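Local coordinates for protein VP5 (Halorubrum pleomorphic virus 2, PDB 6QGI) that serves as the envelope protein of a haloarchaeal pleomorphic virus and probably drives fusion of the viral membrane with that of its host, at residues Leu114-Asn118 with Met177-Val182; Lys207-Pro211 with Val221-Ala225; Val69-Ala73 with Tyr105-Val109; Gly27-Pro31 with Ala122-Ile127. All coordinates share one frame; numbering follows the deposited sequence.

Contact 1 (Leu114-Asn118 with Met177-Val182); sequences LKTWN and MSVGTV
Helix segment 114-118 runs over strand segment 177-179 with its axis 8.8 Å away and the two directions 43° apart, and the backbones come closest where Asn118 faces Gly180. There the Asn118 amide bonds to two backbone groups of segment 177-182. Gly180 N gives a nearly straight bond to Asn118 OD1 (2.8 Å, 168°), approaching from above the plane of the amide; Asn118 ND2 in turn donates to Ser178 O at 3.0 Å, in the plane of that carbonyl but with a bent N-H. Beside it, Trp117 has its CG anti to the backbone N (chi1 176°), which brings the edge of the indole to Gly180, where the strand is interrupted. Its NE1 donates a bent hydrogen bond to Gly180 O at 2.8 Å; the oxygen lies in the ring plane, though NE1 stands above the plane of the carbonyl. Val179 straddles the join: CG1 touches Trp117 CD1 at 3.6 Å, while CG2 packs among the branches of Leu114. The extended Met177 chain ends with CE against Lys115 CG, also 3.6 Å. Helix 91-133 thus lies on strand 176-186 of a small antiparallel sheet, where strands 167-170 and 189-193 pair with it; Trp228 of helix 225-253 meets the Trp117 indole edge-to-face.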
loop_
_atom_site.group_PDB
_atom_site.type_symbol
_atom_site.label_atom_id
_atom_site.label_comp_id
_atom_site.label_asym_id
_atom_site.label_seq_id
_atom_site.Cartn_x
_atom_site.Cartn_y
_atom_site.Cartn_z
ATOM N N LEU A 114 -12.024 -7.229 -3.782
ATOM C CA LEU A 114 -13.318 -6.776 -4.293
ATOM C C LEU A 114 -14.089 -5.952 -3.263
ATOM O O LEU A 114 -14.833 -5.061 -3.669
ATOM C CB LEU A 114 -14.171 -7.947 -4.805
ATOM C CG LEU A 114 -13.578 -8.691 -6.010
ATOM C CD1 LEU A 114 -14.323 -9.970 -6.303
ATOM C CD2 LEU A 114 -13.440 -7.781 -7.220
ATOM N N LYS A 115 -13.874 -6.194 -1.952
ATOM C CA LYS A 115 -14.506 -5.417 -0.881
ATOM C C LYS A 115 -13.943 -3.989 -0.867
ATOM O O LYS A 115 -14.680 -3.038 -0.602
ATOM C CB LYS A 115 -14.305 -6.087 0.482
ATOM C CG LYS A 115 -15.319 -7.152 0.833
ATOM C CD LYS A 115 -14.999 -7.806 2.169
ATOM C CE LYS A 115 -15.683 -9.144 2.315
ATOM N NZ LYS A 115 -17.162 -9.009 2.425
ATOM N N THR A 116 -12.636 -3.854 -1.174
ATOM C CA THR A 116 -11.914 -2.580 -1.267
ATOM C C THR A 116 -12.520 -1.746 -2.399
ATOM O O THR A 116 -12.702 -0.542 -2.216
ATOM C CB THR A 116 -10.410 -2.831 -1.470
ATOM O OG1 THR A 116 -9.935 -3.697 -0.444
ATOM C CG2 THR A 116 -9.579 -1.545 -1.476
ATOM N N TRP A 117 -12.857 -2.395 -3.545
ATOM C CA TRP A 117 -13.496 -1.769 -4.708
ATOM C C TRP A 117 -14.952 -1.428 -4.368
ATOM O O TRP A 117 -15.413 -0.340 -4.714
ATOM C CB TRP A 117 -13.420 -2.681 -5.961
ATOM C CG TRP A 117 -14.143 -2.139 -7.171
ATOM C CD1 TRP A 117 -15.426 -2.410 -7.544
ATOM C CD2 TRP A 117 -13.618 -1.246 -8.168
ATOM N NE1 TRP A 117 -15.735 -1.738 -8.706
ATOM C CE2 TRP A 117 -14.647 -1.011 -9.107
ATOM C CE3 TRP A 117 -12.380 -0.610 -8.354
ATOM C CZ2 TRP A 117 -14.474 -0.175 -10.218
ATOM C CZ3 TRP A 117 -12.211 0.216 -9.458
ATOM C CH2 TRP A 117 -13.246 0.419 -10.379
ATOM N N ASN A 118 -15.669 -2.356 -3.696
ATOM C CA ASN A 118 -17.068 -2.190 -3.286
ATOM C C ASN A 118 -17.243 -0.997 -2.347
ATOM O O ASN A 118 -18.147 -0.190 -2.576
ATOM C CB ASN A 118 -17.603 -3.467 -2.647
ATOM C CG ASN A 118 -17.858 -4.561 -3.647
ATOM O OD1 ASN A 118 -17.738 -4.364 -4.859
ATOM N ND2 ASN A 118 -18.194 -5.747 -3.161
ATOM N N MET A 177 -20.206 -13.436 -5.133
ATOM C CA MET A 177 -20.032 -12.143 -4.488
ATOM C C MET A 177 -20.470 -11.031 -5.439
ATOM O O MET A 177 -20.076 -11.044 -6.606
ATOM C CB MET A 177 -18.557 -11.965 -4.085
ATOM C CG MET A 177 -18.295 -10.738 -3.253
ATOM S SD MET A 177 -16.540 -10.466 -2.964
ATOM C CE MET A 177 -16.634 -9.020 -1.985
ATOM N N SER A 178 -21.272 -10.075 -4.951
ATOM C CA SER A 178 -21.701 -8.943 -5.766
ATOM C C SER A 178 -20.611 -7.866 -5.738
ATOM O O SER A 178 -20.104 -7.538 -4.664
ATOM C CB SER A 178 -23.034 -8.388 -5.274
ATOM O OG SER A 178 -23.557 -7.427 -6.178
ATOM N N VAL A 179 -20.202 -7.369 -6.913
ATOM C CA VAL A 179 -19.167 -6.341 -7.014
ATOM C C VAL A 179 -19.783 -5.074 -7.603
ATOM O O VAL A 179 -20.472 -5.129 -8.629
ATOM C CB VAL A 179 -17.900 -6.796 -7.796
ATOM C CG1 VAL A 179 -16.885 -5.654 -7.934
ATOM C CG2 VAL A 179 -17.248 -7.999 -7.122
ATOM N N GLY A 180 -19.521 -3.955 -6.922
ATOM C CA GLY A 180 -19.996 -2.630 -7.290
ATOM C C GLY A 180 -19.478 -2.180 -8.638
ATOM O O GLY A 180 -18.358 -2.537 -9.018
ATOM N N THR A 181 -20.306 -1.420 -9.389
ATOM C CA THR A 181 -19.901 -0.941 -10.711
ATOM C C THR A 181 -19.956 0.571 -10.828
ATOM O O THR A 181 -20.848 1.215 -10.269
ATOM C CB THR A 181 -20.734 -1.558 -11.850
ATOM O OG1 THR A 181 -22.101 -1.154 -11.740
ATOM C CG2 THR A 181 -20.601 -3.061 -11.940
ATOM N N VAL A 182 -19.001 1.121 -11.587
ATOM C CA VAL A 182 -18.929 2.533 -11.946
ATOM C C VAL A 182 -19.617 2.615 -13.314
ATOM O O VAL A 182 -19.147 2.016 -14.280
ATOM C CB VAL A 182 -17.482 3.096 -11.932
ATOM C CG1 VAL A 182 -17.469 4.583 -12.268
ATOM C CG2 VAL A 182 -16.809 2.848 -10.586
#

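Contact 2 (Lys207-Pro211 with Val221-Ala225); sequences KNGGP and VYLNA
One water is held by three backbone groups: it donates to Leu223 O at 2.7 Å and to Gly209 O, and it accepts from Ala225 N. This water links the chain on either side of what is probably a beta hairpin (strands 212-215 and 218-221), just where helix 225-253 begins. Asn224 is the N-cap of that helix, its OD1 taking a weak bond from Ser226 N. The same OD1 lies over the backbone of Gly209, 3.3 Å from Gly209 CA, close against a residue without a side chain. Gly210 is pressed in similarly, its CA only 3.7 Å from the CA of Asn224, and a CA-H...O contact runs from Gly210 CA to Tyr222 O. At the foot of the probable hairpin the backbone link is loose: Tyr222 N donates to Pro211 O in a weak bond of 3.4 Å. Val221 uses both branches, with CG2 set against Asn208 CB at 3.5 Å and CG1 turned to the backbone oxygens of Asn208 and Gly210. Beyond the two segments, Tyr222 and Leu223 reach helix 91-133, and Tyr222 also touches helix 37-60. Leu223 packs back on its neighbour, its CG standing 3.5 Å above one face of the Tyr222 ring near the rim. On the proline side, Pro211 CD sits 3.2 Å from Tyr222 O and 3.9 Å from Leu223 CB.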
loop_
_atom_site.group_PDB
_atom_site.type_symbol
_atom_site.label_atom_id
_atom_site.label_comp_id
_atom_site.label_asym_id
_atom_site.label_seq_id
_atom_site.Cartn_x
_atom_site.Cartn_y
_atom_site.Cartn_z
ATOM N N LYS A 207 -12.732 9.890 -19.697
ATOM C CA LYS A 207 -11.482 10.418 -20.246
ATOM C C LYS A 207 -10.233 9.788 -19.626
ATOM O O LYS A 207 -9.283 9.493 -20.350
ATOM C CB LYS A 207 -11.414 11.947 -20.077
ATOM C CG LYS A 207 -10.415 12.614 -21.012
ATOM C CD LYS A 207 -10.023 13.987 -20.531
ATOM C CE LYS A 207 -8.815 14.486 -21.277
ATOM N NZ LYS A 207 -8.344 15.787 -20.745
ATOM N N ASN A 208 -10.244 9.569 -18.308
ATOM C CA ASN A 208 -9.097 9.040 -17.591
ATOM C C ASN A 208 -9.404 7.717 -16.897
ATOM O O ASN A 208 -8.737 7.369 -15.925
ATOM C CB ASN A 208 -8.610 10.080 -16.586
ATOM C CG ASN A 208 -8.369 11.441 -17.174
ATOM O OD1 ASN A 208 -7.838 11.586 -18.278
ATOM N ND2 ASN A 208 -8.760 12.470 -16.450
ATOM N N GLY A 209 -10.381 6.984 -17.424
ATOM C CA GLY A 209 -10.777 5.664 -16.952
ATOM C C GLY A 209 -11.766 5.663 -15.814
ATOM O O GLY A 209 -12.864 5.112 -15.933
ATOM N N GLY A 210 -11.336 6.238 -14.702
ATOM C CA GLY A 210 -12.133 6.383 -13.495
ATOM C C GLY A 210 -12.582 7.817 -13.331
ATOM O O GLY A 210 -12.096 8.694 -14.060
ATOM N N PRO A 211 -13.527 8.097 -12.400
ATOM C CA PRO A 211 -13.985 9.488 -12.224
ATOM C C PRO A 211 -12.849 10.447 -11.881
ATOM O O PRO A 211 -11.919 10.089 -11.159
ATOM C CB PRO A 211 -14.986 9.407 -11.068
ATOM C CG PRO A 211 -15.338 7.975 -10.933
ATOM C CD PRO A 211 -14.205 7.174 -11.465
ATOM N N VAL A 221 -7.670 11.368 -10.407
ATOM C CA VAL A 221 -8.350 10.191 -10.939
ATOM C C VAL A 221 -8.232 9.091 -9.894
ATOM O O VAL A 221 -7.171 8.905 -9.293
ATOM C CB VAL A 221 -7.821 9.739 -12.326
ATOM C CG1 VAL A 221 -8.720 8.670 -12.941
ATOM C CG2 VAL A 221 -7.706 10.921 -13.267
ATOM N N TYR A 222 -9.337 8.392 -9.659
ATOM C CA TYR A 222 -9.436 7.279 -8.721
ATOM C C TYR A 222 -10.548 6.371 -9.235
ATOM O O TYR A 222 -11.264 6.776 -10.151
ATOM C CB TYR A 222 -9.660 7.792 -7.279
ATOM C CG TYR A 222 -11.094 7.903 -6.808
ATOM C CD1 TYR A 222 -11.982 8.790 -7.410
ATOM C CD2 TYR A 222 -11.536 7.197 -5.691
ATOM C CE1 TYR A 222 -13.295 8.917 -6.959
ATOM C CE2 TYR A 222 -12.834 7.340 -5.213
ATOM C CZ TYR A 222 -13.716 8.191 -5.858
ATOM O OH TYR A 222 -15.009 8.303 -5.410
ATOM N N LEU A 223 -10.678 5.150 -8.692
ATOM C CA LEU A 223 -11.665 4.159 -9.140
ATOM C C LEU A 223 -11.491 3.869 -10.651
ATOM O O LEU A 223 -12.477 3.681 -11.374
ATOM C CB LEU A 223 -13.112 4.602 -8.815
ATOM C CG LEU A 223 -13.499 4.600 -7.350
ATOM C CD1 LEU A 223 -14.883 5.158 -7.150
ATOM C CD2 LEU A 223 -13.462 3.229 -6.802
ATOM N N ASN A 224 -10.222 3.870 -11.115
ATOM C CA ASN A 224 -9.847 3.614 -12.500
ATOM C C ASN A 224 -9.714 2.110 -12.686
ATOM O O ASN A 224 -8.724 1.528 -12.244
ATOM C CB ASN A 224 -8.547 4.365 -12.856
ATOM C CG ASN A 224 -8.105 4.297 -14.312
ATOM O OD1 ASN A 224 -8.761 3.722 -15.186
ATOM N ND2 ASN A 224 -6.963 4.901 -14.603
ATOM N N ALA A 225 -10.720 1.479 -13.326
ATOM C CA ALA A 225 -10.776 0.028 -13.576
ATOM C C ALA A 225 -9.553 -0.497 -14.364
ATOM O O ALA A 225 -9.207 -1.672 -14.227
ATOM C CB ALA A 225 -12.060 -0.327 -14.303
HETATM O O HOH W 1 -13.215 3.004 -13.882
#

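Contact 3 (Val69-Ala73 with Tyr105-Val109); sequences VKHTA and YLTTV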
loop_
_atom_site.group_PDB
_atom_site.type_symbol
_atom_site.label_atom_id
_atom_site.label_comp_id
_atom_site.label_asym_id
_atom_site.label_seq_id
_atom_site.Cartn_x
_atom_site.Cartn_y
_atom_site.Cartn_z
ATOM N N VAL A 69 1.566 -14.409 -3.229
ATOM C CA VAL A 69 0.242 -15.013 -3.060
ATOM C C VAL A 69 0.332 -16.441 -3.604
ATOM O O VAL A 69 -0.096 -17.380 -2.932
ATOM C CB VAL A 69 -0.892 -14.179 -3.726
ATOM C CG1 VAL A 69 -2.236 -14.890 -3.636
ATOM C CG2 VAL A 69 -0.992 -12.788 -3.110
ATOM N N LYS A 70 0.974 -16.594 -4.786
ATOM C CA LYS A 70 1.231 -17.864 -5.466
ATOM C C LYS A 70 2.045 -18.799 -4.550
ATOM O O LYS A 70 1.705 -19.973 -4.434
ATOM C CB LYS A 70 1.957 -17.613 -6.800
ATOM C CG LYS A 70 2.099 -18.853 -7.664
ATOM C CD LYS A 70 3.000 -18.631 -8.856
ATOM C CE LYS A 70 4.328 -19.320 -8.681
ATOM N NZ LYS A 70 5.152 -19.229 -9.911
ATOM N N HIS A 71 3.081 -18.257 -3.883
ATOM C CA HIS A 71 3.966 -18.961 -2.949
ATOM C C HIS A 71 3.193 -19.413 -1.708
ATOM O O HIS A 71 3.354 -20.555 -1.271
ATOM C CB HIS A 71 5.144 -18.043 -2.547
ATOM C CG HIS A 71 6.137 -18.669 -1.613
ATOM N ND1 HIS A 71 7.087 -19.567 -2.066
ATOM C CD2 HIS A 71 6.318 -18.477 -0.286
ATOM C CE1 HIS A 71 7.803 -19.902 -1.003
ATOM N NE2 HIS A 71 7.374 -19.276 0.092
ATOM N N THR A 72 2.357 -18.513 -1.148
ATOM C CA THR A 72 1.550 -18.764 0.047
ATOM C C THR A 72 0.513 -19.852 -0.260
ATOM O O THR A 72 0.390 -20.794 0.526
ATOM C CB THR A 72 0.936 -17.455 0.555
ATOM O OG1 THR A 72 2.000 -16.544 0.811
ATOM C CG2 THR A 72 0.120 -17.634 1.827
ATOM N N ALA A 73 -0.184 -19.744 -1.418
ATOM C CA ALA A 73 -1.182 -20.713 -1.878
ATOM C C ALA A 73 -0.583 -22.109 -1.930
ATOM O O ALA A 73 -1.165 -23.034 -1.362
ATOM C CB ALA A 73 -1.719 -20.316 -3.247
ATOM N N TYR A 105 -7.973 -19.987 0.390
ATOM C CA TYR A 105 -7.039 -18.887 0.571
ATOM C C TYR A 105 -7.239 -17.810 -0.516
ATOM O O TYR A 105 -7.269 -16.621 -0.181
ATOM C CB TYR A 105 -5.585 -19.402 0.605
ATOM C CG TYR A 105 -4.537 -18.331 0.378
ATOM C CD1 TYR A 105 -4.428 -17.240 1.239
ATOM C CD2 TYR A 105 -3.659 -18.405 -0.695
ATOM C CE1 TYR A 105 -3.479 -16.246 1.023
ATOM C CE2 TYR A 105 -2.698 -17.422 -0.912
ATOM C CZ TYR A 105 -2.617 -16.341 -0.056
ATOM O OH TYR A 105 -1.657 -15.386 -0.275
ATOM N N LEU A 106 -7.390 -18.216 -1.791
ATOM C CA LEU A 106 -7.571 -17.265 -2.892
ATOM C C LEU A 106 -8.949 -16.597 -2.845
ATOM O O LEU A 106 -9.062 -15.481 -3.346
ATOM C CB LEU A 106 -7.274 -17.880 -4.276
ATOM C CG LEU A 106 -5.786 -18.254 -4.460
ATOM C CD1 LEU A 106 -5.559 -19.058 -5.654
ATOM C CD2 LEU A 106 -4.906 -17.049 -4.554
ATOM N N THR A 107 -9.954 -17.206 -2.171
ATOM C CA THR A 107 -11.273 -16.585 -1.980
ATOM C C THR A 107 -11.099 -15.404 -1.023
ATOM O O THR A 107 -11.641 -14.340 -1.290
ATOM C CB THR A 107 -12.316 -17.619 -1.502
ATOM O OG1 THR A 107 -12.614 -18.457 -2.608
ATOM C CG2 THR A 107 -13.621 -16.992 -1.011
ATOM N N THR A 108 -10.292 -15.582 0.046
ATOM C CA THR A 108 -9.998 -14.554 1.048
ATOM C C THR A 108 -9.224 -13.401 0.400
ATOM O O THR A 108 -9.431 -12.258 0.788
ATOM C CB THR A 108 -9.251 -15.166 2.244
ATOM O OG1 THR A 108 -10.003 -16.274 2.741
ATOM C CG2 THR A 108 -9.035 -14.179 3.374
ATOM N N VAL A 109 -8.373 -13.689 -0.605
ATOM C CA VAL A 109 -7.603 -12.664 -1.319
ATOM C C VAL A 109 -8.553 -11.923 -2.267
ATOM O O VAL A 109 -8.596 -10.693 -2.216
ATOM C CB VAL A 109 -6.346 -13.231 -2.043
ATOM C CG1 VAL A 109 -5.634 -12.158 -2.863
ATOM C CG2 VAL A 109 -5.381 -13.862 -1.047
#
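The Tyr105 ring lies against segment 69-73 with an edge toward it: Val69 O lies in the ring plane, 3.3 Å from Tyr105 CE2. Ala73 N and Thr72 CG2 approach the ring obliquely, the methyl 3.6 Å from Tyr105 CZ, and the Ala73 methyl rests 3.7 Å from Tyr105 CD2. With CG anti to the backbone N (chi1 163°), the ring is thrown across to the facing helix, and its hydroxyl ends among carbons, 3.4 Å from both Val69 CA and Thr72 CB. The hydroxyl is nevertheless satisfied, through a hydrogen bond with Ala19 O from the N-terminal part of the chain. Val69 O, for its part, already accepts the helical bond from Ala73 N, so the ring edge borders a carbonyl that is in use. This is roughly antiparallel helix packing: helices 66-86 and 91-133 follow one another in the chain, and the two short segments run at 148° with axes 10.9 Å apart. The backbones come nearest at Ala73, its CA 6.6 Å from the CA of Tyr105. Val69 covers the other flank of the tyrosine, sending CG1 to Leu106 CD2 at 3.6 Å and, more distantly, to Val109 CG2. Leu106 and Val109 also touch helix 225-253, by Leu239 and Met235, whereas Arg271 of helix 270-279 reaches Thr72 and Tyr105.

Contact 4 (Gly27-Pro31 with Ala122-Ile127); sequences GSDAP and AELDSI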
loop_
_atom_site.group_PDB
_atom_site.type_symbol
_atom_site.label_atom_id
_atom_site.label_comp_id
_atom_site.label_asym_id
_atom_site.label_seq_id
_atom_site.Cartn_x
_atom_site.Cartn_y
_atom_site.Cartn_z
ATOM N N GLY A 27 -13.839 1.933 5.901
ATOM C CA GLY A 27 -15.244 2.220 5.636
ATOM C C GLY A 27 -15.479 3.518 4.897
ATOM O O GLY A 27 -14.665 4.446 4.981
ATOM N N SER A 28 -16.600 3.570 4.148
ATOM C CA SER A 28 -17.042 4.723 3.364
ATOM C C SER A 28 -17.154 5.967 4.261
ATOM O O SER A 28 -17.698 5.886 5.361
ATOM C CB SER A 28 -18.373 4.410 2.685
ATOM O OG SER A 28 -19.093 5.548 2.244
ATOM N N ASP A 29 -16.574 7.091 3.805
ATOM C CA ASP A 29 -16.585 8.375 4.510
ATOM C C ASP A 29 -16.957 9.493 3.526
ATOM O O ASP A 29 -16.191 10.436 3.303
ATOM C CB ASP A 29 -15.225 8.647 5.196
ATOM C CG ASP A 29 -15.173 9.886 6.074
ATOM O OD1 ASP A 29 -16.247 10.518 6.292
ATOM O OD2 ASP A 29 -14.068 10.232 6.538
ATOM N N ALA A 30 -18.163 9.384 2.948
ATOM C CA ALA A 30 -18.673 10.374 2.011
ATOM C C ALA A 30 -19.083 11.649 2.739
ATOM O O ALA A 30 -19.637 11.548 3.843
ATOM C CB ALA A 30 -19.846 9.818 1.244
ATOM N N PRO A 31 -18.843 12.843 2.133
ATOM C CA PRO A 31 -19.227 14.098 2.794
ATOM C C PRO A 31 -20.710 14.153 3.139
ATOM O O PRO A 31 -21.532 13.604 2.391
ATOM C CB PRO A 31 -18.871 15.170 1.759
ATOM C CG PRO A 31 -17.810 14.539 0.935
ATOM C CD PRO A 31 -18.163 13.106 0.846
ATOM N N ALA A 122 -19.508 2.223 -3.190
ATOM C CA ALA A 122 -20.534 2.554 -2.190
ATOM C C ALA A 122 -20.385 4.006 -1.710
ATOM O O ALA A 122 -21.377 4.737 -1.623
ATOM C CB ALA A 122 -20.445 1.600 -1.010
ATOM N N GLU A 123 -19.133 4.418 -1.424
ATOM C CA GLU A 123 -18.764 5.768 -0.997
ATOM C C GLU A 123 -19.036 6.763 -2.117
ATOM O O GLU A 123 -19.515 7.866 -1.839
ATOM C CB GLU A 123 -17.285 5.794 -0.600
ATOM C CG GLU A 123 -16.823 7.059 0.086
ATOM C CD GLU A 123 -15.338 7.034 0.368
ATOM O OE1 GLU A 123 -14.956 7.187 1.549
ATOM O OE2 GLU A 123 -14.555 6.863 -0.592
ATOM N N LEU A 124 -18.739 6.369 -3.380
ATOM C CA LEU A 124 -18.985 7.188 -4.565
ATOM C C LEU A 124 -20.484 7.410 -4.730
ATOM O O LEU A 124 -20.893 8.528 -5.032
ATOM C CB LEU A 124 -18.377 6.553 -5.837
ATOM C CG LEU A 124 -18.594 7.295 -7.175
ATOM C CD1 LEU A 124 -17.938 8.672 -7.176
ATOM C CD2 LEU A 124 -18.098 6.472 -8.348
ATOM N N ASP A 125 -21.300 6.355 -4.492
ATOM C CA ASP A 125 -22.757 6.425 -4.593
ATOM C C ASP A 125 -23.320 7.449 -3.606
ATOM O O ASP A 125 -24.177 8.250 -3.994
ATOM C CB ASP A 125 -23.396 5.046 -4.378
ATOM C CG ASP A 125 -24.900 5.016 -4.615
ATOM O OD1 ASP A 125 -25.353 5.538 -5.667
ATOM O OD2 ASP A 125 -25.625 4.464 -3.754
ATOM N N SER A 126 -22.803 7.460 -2.357
ATOM C CA SER A 126 -23.222 8.413 -1.330
ATOM C C SER A 126 -22.658 9.820 -1.612
ATOM O O SER A 126 -23.263 10.792 -1.169
ATOM C CB SER A 126 -22.858 7.933 0.072
ATOM O OG SER A 126 -21.485 7.609 0.201
ATOM N N ILE A 127 -21.547 9.937 -2.388
ATOM C CA ILE A 127 -21.012 11.237 -2.824
ATOM C C ILE A 127 -22.008 11.813 -3.838
ATOM O O ILE A 127 -22.501 12.926 -3.646
ATOM C CB ILE A 127 -19.567 11.161 -3.410
ATOM C CG1 ILE A 127 -18.508 10.966 -2.309
ATOM C CG2 ILE A 127 -19.241 12.394 -4.268
ATOM C CD1 ILE A 127 -17.223 10.236 -2.781
HETATM O O HOH W 2 -21.651 4.328 1.223
#
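This is a loop laid along a helix: segment 27-31, on its way into helix 37-60, follows the side of helix 91-133 at residues 122-127, in a partly buried seam. Glu123 makes the direct polar link. Its chain is extended, CG anti to the backbone N (chi1 -170°), and brings OE1 to Asp29 N for a bond of 2.8 Å at 166°, using the anti lone pair. Arg51 of helix 37-60 forms a salt bridge with the other oxygen, OE2, so the carboxylate is held from two elements at once and its negative charge is probably stabilised. Ser28 reaches toward the helix at its near turn: OG lies 3.3 Å from Glu123 CA and shares a water with Ala122 O, the latter by a weak bond. Ser126 turns its hydroxyl back on its own helix, donating to Glu123 O at 2.8 Å from above the carbonyl plane, on the same face as Ile127 N. The Ala30 methyl faces this serine and also meets Ile127 CG1 at 4.0 Å. Farther along, Pro31 CD packs on the same CG1 at 3.8 Å. Around the seam, Pro31 leans on Leu40, Gln43 and Thr47 of helix 37-60, and hydrogen bonds from Ser28 N to Glu119 and between Pro31 O and Thr130 tie the loop to helix 91-133 on either side of residues 122-127.

In the fold
Helix 91-133 runs through contacts 1, 3 and 4, meeting helix 66-86 in contact 3, a sheet strand in contact 1 and a loop in contact 4, in that order along the chain. Contact 3, farther toward the start of the helix and about 29 Å from contact 4 between centres, is buried and apolar across its interface. Contacts 1 and 2 are also buried, but add polar links to their packing, side chain to backbone in the first and through a water in the second. Contact 4 is more open and uses a carboxylate. Contact 2 has no segment on the helix, yet touches it: Leu223 O packs 3.5 Å from Trp117 CH2, and Tyr222 OH lies 3.4 Å from Leu124 CD1.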